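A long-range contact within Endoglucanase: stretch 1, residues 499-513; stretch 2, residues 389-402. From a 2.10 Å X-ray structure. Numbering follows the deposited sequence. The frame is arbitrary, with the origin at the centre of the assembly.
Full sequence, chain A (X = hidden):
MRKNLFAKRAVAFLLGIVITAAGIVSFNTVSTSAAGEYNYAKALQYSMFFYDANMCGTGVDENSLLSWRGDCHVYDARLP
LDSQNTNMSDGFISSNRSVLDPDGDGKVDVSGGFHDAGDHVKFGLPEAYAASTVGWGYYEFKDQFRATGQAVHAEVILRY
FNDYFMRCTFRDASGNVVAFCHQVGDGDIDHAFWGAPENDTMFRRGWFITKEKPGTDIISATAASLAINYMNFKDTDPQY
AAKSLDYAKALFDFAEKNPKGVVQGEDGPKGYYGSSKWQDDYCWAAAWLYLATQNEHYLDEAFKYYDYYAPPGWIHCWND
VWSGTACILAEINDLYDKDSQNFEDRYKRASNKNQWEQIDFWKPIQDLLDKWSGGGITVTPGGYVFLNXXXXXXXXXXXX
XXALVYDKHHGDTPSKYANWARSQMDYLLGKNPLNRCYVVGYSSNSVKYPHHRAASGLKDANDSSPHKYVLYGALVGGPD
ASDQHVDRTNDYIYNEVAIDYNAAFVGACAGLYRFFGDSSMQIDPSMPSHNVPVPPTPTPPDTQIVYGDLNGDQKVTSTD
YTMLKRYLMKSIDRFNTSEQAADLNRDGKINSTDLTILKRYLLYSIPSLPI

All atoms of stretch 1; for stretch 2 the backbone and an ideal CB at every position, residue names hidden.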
# COMPACT_ATOMS: atom_id res chain seq x y z
N ILE A 499 -1.44 1.08 -7.43
CA ILE A 499 -1.53 0.17 -6.31
C ILE A 499 -1.80 0.93 -5.01
O ILE A 499 -2.51 0.42 -4.15
CB ILE A 499 -0.26 -0.75 -6.20
CG1 ILE A 499 1.04 0.05 -6.20
CG2 ILE A 499 -0.26 -1.73 -7.36
CD1 ILE A 499 1.33 0.77 -4.89
N ASP A 500 -1.28 2.14 -4.88
CA ASP A 500 -1.54 2.90 -3.65
C ASP A 500 -2.97 3.43 -3.64
O ASP A 500 -3.56 3.58 -2.58
CB ASP A 500 -0.51 4.04 -3.45
CG ASP A 500 -0.86 5.30 -4.22
OD1 ASP A 500 -0.52 5.39 -5.42
OD2 ASP A 500 -1.46 6.22 -3.63
N TYR A 501 -3.53 3.68 -4.82
CA TYR A 501 -4.90 4.18 -4.94
C TYR A 501 -5.92 3.16 -4.46
O TYR A 501 -6.90 3.51 -3.79
CB TYR A 501 -5.22 4.51 -6.40
CG TYR A 501 -4.79 5.88 -6.87
CD1 TYR A 501 -3.68 6.53 -6.32
CD2 TYR A 501 -5.44 6.49 -7.95
CE1 TYR A 501 -3.23 7.74 -6.83
CE2 TYR A 501 -4.99 7.69 -8.47
CZ TYR A 501 -3.89 8.31 -7.92
OH TYR A 501 -3.43 9.48 -8.50
N ASN A 502 -5.70 1.90 -4.81
CA ASN A 502 -6.61 0.82 -4.43
C ASN A 502 -6.37 0.23 -3.05
O ASN A 502 -7.23 -0.46 -2.50
CB ASN A 502 -6.56 -0.31 -5.48
CG ASN A 502 -7.66 -0.19 -6.53
OD1 ASN A 502 -8.49 -1.09 -6.69
ND2 ASN A 502 -7.67 0.92 -7.25
N ALA A 503 -5.21 0.51 -2.47
CA ALA A 503 -4.84 -0.03 -1.17
C ALA A 503 -5.83 0.12 -0.01
O ALA A 503 -6.31 -0.89 0.53
CB ALA A 503 -3.48 0.52 -0.76
N ALA A 504 -6.15 1.35 0.38
CA ALA A 504 -7.09 1.54 1.49
C ALA A 504 -8.51 1.24 1.03
O ALA A 504 -9.37 0.87 1.83
CB ALA A 504 -7.00 2.97 2.03
N PHE A 505 -8.75 1.39 -0.27
CA PHE A 505 -10.06 1.14 -0.86
C PHE A 505 -10.52 -0.30 -0.59
O PHE A 505 -11.69 -0.53 -0.30
CB PHE A 505 -9.99 1.44 -2.37
CG PHE A 505 -11.20 1.00 -3.16
CD1 PHE A 505 -12.49 1.32 -2.75
CD2 PHE A 505 -11.03 0.29 -4.34
CE1 PHE A 505 -13.60 0.93 -3.50
CE2 PHE A 505 -12.13 -0.11 -5.11
CZ PHE A 505 -13.42 0.22 -4.70
N VAL A 506 -9.59 -1.25 -0.65
CA VAL A 506 -9.95 -2.64 -0.39
C VAL A 506 -10.49 -2.77 1.02
O VAL A 506 -11.58 -3.31 1.24
CB VAL A 506 -8.73 -3.57 -0.56
CG1 VAL A 506 -9.10 -5.01 -0.15
CG2 VAL A 506 -8.25 -3.53 -2.00
N GLY A 507 -9.73 -2.27 1.99
CA GLY A 507 -10.13 -2.34 3.38
C GLY A 507 -11.43 -1.62 3.70
O GLY A 507 -12.21 -2.09 4.54
N ALA A 508 -11.65 -0.48 3.04
CA ALA A 508 -12.86 0.30 3.27
C ALA A 508 -14.10 -0.50 2.86
O ALA A 508 -15.12 -0.48 3.54
CB ALA A 508 -12.80 1.61 2.49
N CYS A 509 -14.00 -1.20 1.73
CA CYS A 509 -15.11 -2.03 1.25
C CYS A 509 -15.43 -3.09 2.28
O CYS A 509 -16.60 -3.30 2.62
CB CYS A 509 -14.74 -2.70 -0.07
SG CYS A 509 -14.61 -1.58 -1.49
N ALA A 510 -14.39 -3.76 2.79
CA ALA A 510 -14.57 -4.80 3.80
C ALA A 510 -15.19 -4.22 5.06
O ALA A 510 -16.09 -4.81 5.65
CB ALA A 510 -13.23 -5.45 4.14
N GLY A 511 -14.68 -3.06 5.47
CA GLY A 511 -15.18 -2.40 6.67
C GLY A 511 -16.64 -1.99 6.54
O GLY A 511 -17.41 -2.09 7.50
N LEU A 512 -17.03 -1.53 5.35
CA LEU A 512 -18.41 -1.12 5.11
C LEU A 512 -19.32 -2.34 5.11
O LEU A 512 -20.46 -2.29 5.58
CB LEU A 512 -18.53 -0.38 3.77
CG LEU A 512 -17.99 1.05 3.81
CD1 LEU A 512 -17.78 1.57 2.41
CD2 LEU A 512 -18.96 1.93 4.59
N TYR A 513 -18.81 -3.45 4.59
CA TYR A 513 -19.60 -4.67 4.56
C TYR A 513 -19.80 -5.15 5.99
O TYR A 513 -20.85 -5.68 6.35
CB TYR A 513 -18.90 -5.76 3.76
CG TYR A 513 -19.75 -7.00 3.64
CD1 TYR A 513 -20.87 -7.02 2.80
CD2 TYR A 513 -19.47 -8.13 4.40
CE1 TYR A 513 -21.70 -8.15 2.74
CE2 TYR A 513 -20.29 -9.25 4.35
CZ TYR A 513 -21.40 -9.25 3.52
OH TYR A 513 -22.20 -10.37 3.46
N UNK A 389 -6.72 17.63 -5.85
CA UNK A 389 -7.02 16.94 -7.11
C UNK A 389 -6.23 15.71 -7.52
O UNK A 389 -6.68 14.95 -8.38
CB UNK A 389 -6.86 17.96 -8.24
N UNK A 390 -5.05 15.52 -6.95
CA UNK A 390 -4.24 14.37 -7.34
C UNK A 390 -4.57 13.15 -6.48
O UNK A 390 -4.06 12.99 -5.37
CB UNK A 390 -2.75 14.71 -7.23
N UNK A 391 -5.46 12.31 -7.00
CA UNK A 391 -5.87 11.11 -6.29
C UNK A 391 -6.74 11.43 -5.10
O UNK A 391 -6.46 11.00 -3.98
CB UNK A 391 -4.64 10.32 -5.84
N UNK A 392 -7.80 12.20 -5.33
CA UNK A 392 -8.71 12.56 -4.25
C UNK A 392 -9.38 11.32 -3.68
O UNK A 392 -9.59 11.22 -2.47
CB UNK A 392 -9.76 13.55 -4.74
N UNK A 393 -9.70 10.36 -4.55
CA UNK A 393 -10.36 9.11 -4.14
C UNK A 393 -9.45 8.28 -3.24
O UNK A 393 -9.90 7.60 -2.31
CB UNK A 393 -10.77 8.29 -5.37
N UNK A 394 -8.16 8.33 -3.53
CA UNK A 394 -7.16 7.61 -2.77
C UNK A 394 -7.11 8.14 -1.33
O UNK A 394 -6.98 7.37 -0.38
CB UNK A 394 -5.79 7.73 -3.44
N UNK A 395 -7.23 9.45 -1.18
CA UNK A 395 -7.23 10.07 0.14
C UNK A 395 -8.54 9.82 0.86
O UNK A 395 -8.57 9.50 2.05
CB UNK A 395 -6.97 11.57 0.03
N UNK A 396 -9.64 9.99 0.13
CA UNK A 396 -10.97 9.80 0.68
C UNK A 396 -11.16 8.38 1.23
O UNK A 396 -11.63 8.22 2.36
CB UNK A 396 -12.02 10.10 -0.39
N UNK A 397 -10.81 7.37 0.45
CA UNK A 397 -10.98 5.99 0.90
C UNK A 397 -10.05 5.65 2.08
O UNK A 397 -10.37 4.78 2.88
CB UNK A 397 -10.72 5.03 -0.26
N UNK A 398 -8.92 6.36 2.18
CA UNK A 398 -8.00 6.14 3.30
C UNK A 398 -8.68 6.65 4.56
O UNK A 398 -8.57 6.05 5.63
CB UNK A 398 -6.66 6.84 3.08
N UNK A 399 -9.39 7.77 4.44
CA UNK A 399 -10.11 8.33 5.58
C UNK A 399 -11.24 7.37 5.94
O UNK A 399 -11.54 7.16 7.12
CB UNK A 399 -10.65 9.73 5.27
N UNK A 400 -11.87 6.80 4.92
CA UNK A 400 -12.95 5.84 5.14
C UNK A 400 -12.42 4.66 5.94
O UNK A 400 -13.05 4.20 6.90
CB UNK A 400 -13.55 5.37 3.81
N UNK A 401 -11.26 4.15 5.54
CA UNK A 401 -10.64 3.02 6.23
C UNK A 401 -10.42 3.36 7.70
O UNK A 401 -10.83 2.61 8.57
CB UNK A 401 -9.31 2.64 5.57
N UNK A 402 -9.78 4.50 7.96
CA UNK A 402 -9.52 4.93 9.33
C UNK A 402 -10.83 5.06 10.10
O UNK A 402 -10.92 4.69 11.26
CB UNK A 402 -8.76 6.26 9.34

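The two helices run in roughly the same direction, crossing at 33° with their axes 7.8 Å apart at closest approach, so small residues are expected where the backbones come nearest.

Position 389 lies before the helix with nothing of stretch 1 within reach of its CB. Almost any residue would suit, and the deposited one is Q389. At 390 the CB points sideways, 5.4 Å from Y501 OH, which sets little restriction; W390 carries its indole away from stretch 1.

Position 391 is far more constrained. Its phi and psi of 71° and 53° favour glycine, and an ideal CB would lie 3.0 Å from Y501 CZ, a clash. Both arguments agree with G391, the N-cap residue, whose CA packs 3.7 Å from Y501 OH.

Position 392 points away and leaves the choice open; S392 is found, its hydroxyl hydrogen-bonded elsewhere in the structure. Position 393, directed sideways with no stretch 1 atom near its CB, is equally permissive and holds A393.

At 394 the CB points toward stretch 1, 3.8 Å from Y501 CD1 and 4.6 Å from D500 OD2. A long side chain with an aliphatic stem and a positive end would serve both neighbours, so lysine or arginine is likely. The residue is R394. Its CB packs 3.8 Å from Y501 CD1, while NH1 forms a salt bridge with D500 OD2 at 3.3 Å. The oxygen lies well out of the guanidinium plane, so this attraction is one of charge alone. The N-H groups are directed elsewhere: NE donates to G391 O (3.1 Å) and NH2 to W390 O (2.7 Å), tying the side chain to the turn before its own helix. Y501 CE1 covers one guanidinium face, and water 1 links R394 NH2, through a weak bond, to Y501 OH.

Positions 395 and 396 have no stretch 1 atom near their CB atoms and admit many residues; they are Y395 and N396.

At 397 the CB faces the helix, 4.0 Å from F505 CA and 4.9 Å from A508 CB. A small or beta-branched residue would fit, and the nearby carbonyl of Y501 makes a hydroxyl plausible. T397 donates from OG1 to A393 O (2.8 Å) and accepts from water 2 (2.7 Å), which also donates to Y501 O at 2.5 Å.

The CB at 398 is 4.0 Å from A504 CB although it points away overall, which favours a small residue. A398 brings its CA to 3.6 Å from A504 CB. Position 399 points away, and A399 makes no contact.

The CB at 400 approaches A508 CB, suiting a side chain with an aliphatic stem. Q400 packs its CB 4.0 Å from A508 CB and donates from NE2 to N396 OD1 (2.7 Å).

At 401, an apolar residue suits the neighbouring A504 and the open surface at G507. L401 places CD2 3.9 Å from A504 CB and CD1 3.8 Å from G507 C; a CB on G507 would clash with CD1. Position 402 is out of reach and holds I402.

Stretch 2 (389-402) QWGSARYNTAAQLI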
# COMPACT_ATOMS: atom_id res chain seq x y z
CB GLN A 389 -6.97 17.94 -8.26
CG GLN A 389 -5.61 18.60 -8.40
CD GLN A 389 -5.62 19.72 -9.42
OE1 GLN A 389 -5.40 19.50 -10.61
NE2 GLN A 389 -5.89 20.94 -8.96
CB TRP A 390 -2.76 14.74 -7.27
CG TRP A 390 -2.47 15.97 -8.11
CD1 TRP A 390 -2.26 16.02 -9.47
CD2 TRP A 390 -2.43 17.33 -7.66
NE1 TRP A 390 -2.09 17.32 -9.88
CE2 TRP A 390 -2.19 18.15 -8.79
CE3 TRP A 390 -2.57 17.94 -6.40
CZ2 TRP A 390 -2.09 19.55 -8.70
CZ3 TRP A 390 -2.47 19.33 -6.31
CH2 TRP A 390 -2.23 20.12 -7.45
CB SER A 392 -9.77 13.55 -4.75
OG SER A 392 -10.66 12.95 -5.68
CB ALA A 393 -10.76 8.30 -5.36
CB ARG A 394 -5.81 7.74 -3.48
CG ARG A 394 -4.58 7.43 -2.66
CD ARG A 394 -3.97 8.71 -2.13
NE ARG A 394 -3.76 9.68 -3.20
CZ ARG A 394 -2.57 10.05 -3.66
NH1 ARG A 394 -1.46 9.53 -3.17
NH2 ARG A 394 -2.50 10.98 -4.61
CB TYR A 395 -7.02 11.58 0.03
CG TYR A 395 -5.68 11.99 -0.51
CD1 TYR A 395 -4.51 11.51 0.06
CD2 TYR A 395 -5.58 12.93 -1.55
CE1 TYR A 395 -3.26 11.94 -0.38
CE2 TYR A 395 -4.33 13.37 -1.99
CZ TYR A 395 -3.18 12.87 -1.40
OH TYR A 395 -1.94 13.31 -1.80
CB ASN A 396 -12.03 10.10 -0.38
CG ASN A 396 -13.45 10.05 0.19
OD1 ASN A 396 -14.00 8.98 0.42
ND2 ASN A 396 -14.03 11.21 0.42
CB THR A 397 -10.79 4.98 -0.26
OG1 THR A 397 -9.54 5.19 -0.92
CG2 THR A 397 -11.93 5.12 -1.26
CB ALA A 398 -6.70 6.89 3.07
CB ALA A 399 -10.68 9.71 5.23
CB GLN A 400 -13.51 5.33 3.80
CG GLN A 400 -14.35 6.33 3.01
CD GLN A 400 -14.97 5.71 1.77
OE1 GLN A 400 -15.47 4.58 1.82
NE2 GLN A 400 -14.94 6.43 0.65
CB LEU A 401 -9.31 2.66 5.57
CG LEU A 401 -8.53 1.53 6.25
CD1 LEU A 401 -9.36 0.25 6.25
CD2 LEU A 401 -7.21 1.31 5.52
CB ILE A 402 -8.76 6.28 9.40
CG1 ILE A 402 -7.40 6.15 8.71
CG2 ILE A 402 -8.62 6.74 10.85
CD1 ILE A 402 -6.47 5.20 9.39
O HOH W 1 -1.27 11.16 -7.21
O HOH W 2 -7.23 3.77 -1.33
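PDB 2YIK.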